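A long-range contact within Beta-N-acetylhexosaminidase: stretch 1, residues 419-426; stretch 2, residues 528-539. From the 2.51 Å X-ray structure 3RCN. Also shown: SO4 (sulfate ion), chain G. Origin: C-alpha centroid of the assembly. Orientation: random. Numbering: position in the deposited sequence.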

# COMPACT_ATOMS: atom_id res chain seq x y z
N PRO A 419 5.86 -4.52 -21.75
CA PRO A 419 7.03 -4.07 -20.97
C PRO A 419 8.03 -5.19 -20.58
O PRO A 419 7.61 -6.20 -20.05
CB PRO A 419 6.40 -3.47 -19.70
CG PRO A 419 5.04 -4.10 -19.60
CD PRO A 419 4.59 -4.33 -21.02
N VAL A 420 9.33 -4.97 -20.81
CA VAL A 420 10.39 -5.94 -20.53
C VAL A 420 9.97 -7.38 -20.83
O VAL A 420 9.86 -8.20 -19.91
CB VAL A 420 10.86 -5.86 -19.07
CG1 VAL A 420 12.22 -6.52 -18.90
CG2 VAL A 420 10.90 -4.41 -18.61
N PRO A 421 9.70 -7.69 -22.11
CA PRO A 421 9.19 -9.02 -22.47
C PRO A 421 10.21 -10.14 -22.26
O PRO A 421 11.33 -10.10 -22.78
CB PRO A 421 8.88 -8.87 -23.95
CG PRO A 421 9.85 -7.85 -24.42
CD PRO A 421 9.99 -6.87 -23.30
N VAL A 422 9.78 -11.19 -21.55
CA VAL A 422 10.63 -12.32 -21.23
C VAL A 422 9.78 -13.58 -21.16
O VAL A 422 8.58 -13.51 -20.92
CB VAL A 422 11.38 -12.14 -19.88
CG1 VAL A 422 12.42 -11.03 -19.95
CG2 VAL A 422 10.40 -11.92 -18.73
N GLY A 423 10.41 -14.72 -21.37
CA GLY A 423 9.71 -15.98 -21.29
C GLY A 423 8.81 -16.19 -22.48
O GLY A 423 8.93 -15.50 -23.50
N PHE A 424 7.93 -17.17 -22.36
CA PHE A 424 6.97 -17.52 -23.40
C PHE A 424 5.78 -16.58 -23.39
O PHE A 424 5.49 -15.96 -22.36
CB PHE A 424 6.49 -18.96 -23.20
CG PHE A 424 7.59 -19.93 -22.89
CD1 PHE A 424 8.55 -20.23 -23.83
CD2 PHE A 424 7.67 -20.53 -21.64
CE1 PHE A 424 9.57 -21.11 -23.54
CE2 PHE A 424 8.68 -21.42 -21.35
CZ PHE A 424 9.63 -21.71 -22.30
N VAL A 425 5.09 -16.47 -24.52
CA VAL A 425 3.85 -15.72 -24.49
C VAL A 425 2.87 -16.55 -23.68
O VAL A 425 2.56 -17.67 -24.05
CB VAL A 425 3.24 -15.54 -25.90
CG1 VAL A 425 1.87 -14.86 -25.81
CG2 VAL A 425 4.19 -14.76 -26.81
N THR A 426 2.36 -15.98 -22.60
CA THR A 426 1.39 -16.68 -21.78
C THR A 426 0.18 -15.77 -21.63
O THR A 426 0.22 -14.79 -20.87
CB THR A 426 1.96 -16.93 -20.38
OG1 THR A 426 3.25 -17.54 -20.48
CG2 THR A 426 1.00 -17.79 -19.55
N VAL A 528 13.99 -1.03 -22.91
CA VAL A 528 14.43 -1.97 -21.90
C VAL A 528 14.33 -3.36 -22.47
O VAL A 528 13.24 -3.85 -22.73
CB VAL A 528 13.59 -1.86 -20.60
CG1 VAL A 528 14.04 -2.89 -19.58
CG2 VAL A 528 13.69 -0.44 -20.02
N GLU A 529 15.49 -3.97 -22.69
CA GLU A 529 15.61 -5.23 -23.40
C GLU A 529 15.14 -6.42 -22.58
O GLU A 529 15.57 -6.60 -21.44
CB GLU A 529 17.08 -5.45 -23.78
CG GLU A 529 17.34 -5.38 -25.27
CD GLU A 529 18.82 -5.28 -25.58
OE1 GLU A 529 19.51 -6.32 -25.55
OE2 GLU A 529 19.29 -4.15 -25.85
N GLY A 530 14.27 -7.23 -23.16
CA GLY A 530 13.86 -8.47 -22.54
C GLY A 530 14.57 -9.64 -23.19
O GLY A 530 15.57 -9.47 -23.90
N TRP A 531 14.08 -10.85 -22.92
CA TRP A 531 14.54 -12.04 -23.62
C TRP A 531 13.34 -12.90 -24.03
O TRP A 531 12.71 -13.53 -23.18
CB TRP A 531 15.47 -12.83 -22.69
CG TRP A 531 16.27 -13.87 -23.39
CD1 TRP A 531 16.17 -15.22 -23.24
CD2 TRP A 531 17.29 -13.65 -24.37
NE1 TRP A 531 17.07 -15.86 -24.05
CE2 TRP A 531 17.77 -14.91 -24.76
CE3 TRP A 531 17.85 -12.51 -24.95
CZ2 TRP A 531 18.79 -15.07 -25.70
CZ3 TRP A 531 18.86 -12.66 -25.88
CH2 TRP A 531 19.32 -13.93 -26.25
N LYS A 532 13.09 -13.01 -25.33
CA LYS A 532 11.86 -13.64 -25.80
C LYS A 532 12.03 -15.13 -26.07
O LYS A 532 12.83 -15.51 -26.92
CB LYS A 532 11.35 -12.97 -27.06
CG LYS A 532 10.85 -11.56 -26.90
CD LYS A 532 10.22 -11.08 -28.19
CE LYS A 532 9.85 -9.59 -28.11
NZ LYS A 532 9.24 -9.07 -29.36
N ARG A 533 11.24 -15.95 -25.40
CA ARG A 533 11.33 -17.39 -25.58
C ARG A 533 10.12 -17.95 -26.32
O ARG A 533 9.02 -17.39 -26.27
CB ARG A 533 11.51 -18.09 -24.23
CG ARG A 533 12.83 -17.75 -23.57
CD ARG A 533 12.93 -18.34 -22.20
NE ARG A 533 12.86 -19.80 -22.25
CZ ARG A 533 12.89 -20.57 -21.17
NH1 ARG A 533 12.83 -21.89 -21.30
NH2 ARG A 533 13.00 -20.03 -19.97
N ASP A 534 10.37 -19.04 -27.05
CA ASP A 534 9.34 -19.77 -27.80
C ASP A 534 9.37 -21.25 -27.43
O ASP A 534 10.35 -21.96 -27.69
CB ASP A 534 9.55 -19.60 -29.31
CG ASP A 534 8.62 -20.47 -30.13
OD1 ASP A 534 7.55 -20.86 -29.62
OD2 ASP A 534 8.97 -20.78 -31.29
N TYR A 535 8.28 -21.73 -26.84
CA TYR A 535 8.26 -23.08 -26.27
C TYR A 535 8.51 -24.17 -27.29
O TYR A 535 9.16 -25.17 -26.98
CB TYR A 535 6.94 -23.35 -25.54
CG TYR A 535 6.92 -24.67 -24.82
CD1 TYR A 535 6.04 -25.68 -25.19
CD2 TYR A 535 7.81 -24.93 -23.78
CE1 TYR A 535 6.03 -26.91 -24.53
CE2 TYR A 535 7.81 -26.14 -23.11
CZ TYR A 535 6.92 -27.13 -23.49
OH TYR A 535 6.92 -28.34 -22.83
N ASP A 536 7.98 -24.01 -28.49
CA ASP A 536 8.11 -25.05 -29.50
C ASP A 536 9.54 -25.14 -30.00
O ASP A 536 10.11 -26.24 -30.12
CB ASP A 536 7.13 -24.80 -30.65
CG ASP A 536 5.68 -24.84 -30.20
OD1 ASP A 536 5.37 -25.58 -29.24
OD2 ASP A 536 4.85 -24.13 -30.81
N ALA A 537 10.14 -23.98 -30.27
CA ALA A 537 11.52 -23.92 -30.73
C ALA A 537 12.50 -24.63 -29.79
O ALA A 537 13.51 -25.17 -30.23
CB ALA A 537 11.94 -22.47 -30.94
N GLU A 538 12.20 -24.62 -28.49
CA GLU A 538 13.12 -25.18 -27.49
C GLU A 538 13.01 -26.69 -27.34
O GLU A 538 13.88 -27.33 -26.74
CB GLU A 538 12.90 -24.50 -26.14
CG GLU A 538 12.74 -22.99 -26.26
CD GLU A 538 13.10 -22.25 -24.98
OE1 GLU A 538 12.87 -22.80 -23.89
OE2 GLU A 538 13.63 -21.12 -25.09
N GLN A 539 11.93 -27.26 -27.88
CA GLN A 539 11.72 -28.71 -27.87
C GLN A 539 12.57 -29.43 -28.91
O GLN A 539 13.23 -30.43 -28.63
CB GLN A 539 10.24 -29.01 -28.08
CG GLN A 539 9.36 -28.39 -27.03
CD GLN A 539 9.83 -28.74 -25.64
OE1 GLN A 539 10.40 -27.91 -24.93
NE2 GLN A 539 9.60 -29.99 -25.24
S SO4 G . 7.38 -12.39 -31.07
O1 SO4 G . 7.95 -11.04 -31.15
O2 SO4 G . 6.21 -12.41 -30.20
O3 SO4 G . 6.99 -12.82 -32.41
O4 SO4 G . 8.38 -13.31 -30.53
O HOH W 1 10.49 -3.35 -22.77

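The phenyl ring of Phe424 lies where three side chains of the other stretch converge. Tyr535 CB sits over one ring face, 4.2 Å from the centroid of the Phe424 ring, and the Tyr535 ring turns its edge to the Phe424 face, with centroids 5.6 Å apart and planes at 84°. Phe424 CZ in turn lies over one face of the Arg533 guanidinium, 3.4 Å from Arg533 NH1, so a flat cation meets apolar carbon. That guanidinium is held from its own stretch by a salt bridge, Arg533 NH1 to Glu538 OE1 at 2.7 Å; the same Glu538 OE1 approaches the ring edge, 3.7 Å from Phe424 CE1.

Beside this cluster the backbones run parallel, pairing Val422 with Trp531 and Gly423 with Lys532. Gly423 anchors the register: its N donates a weak bond to Trp531 O (3.2 Å), and its O accepts a straighter one from Arg533 N (3.0 Å). Val422 CA adds a CA-H...O contact to Trp531 O at 3.1 Å. Gly530 CA packs 3.0 Å from Pro421 O, an approach so close that a CB on Gly530 would clash with that oxygen.

At the far end, Val420 CG2 meets Val528 CG1 at 3.6 Å, and one water bridges Val420 N and Val528 O, 2.8 Å from each.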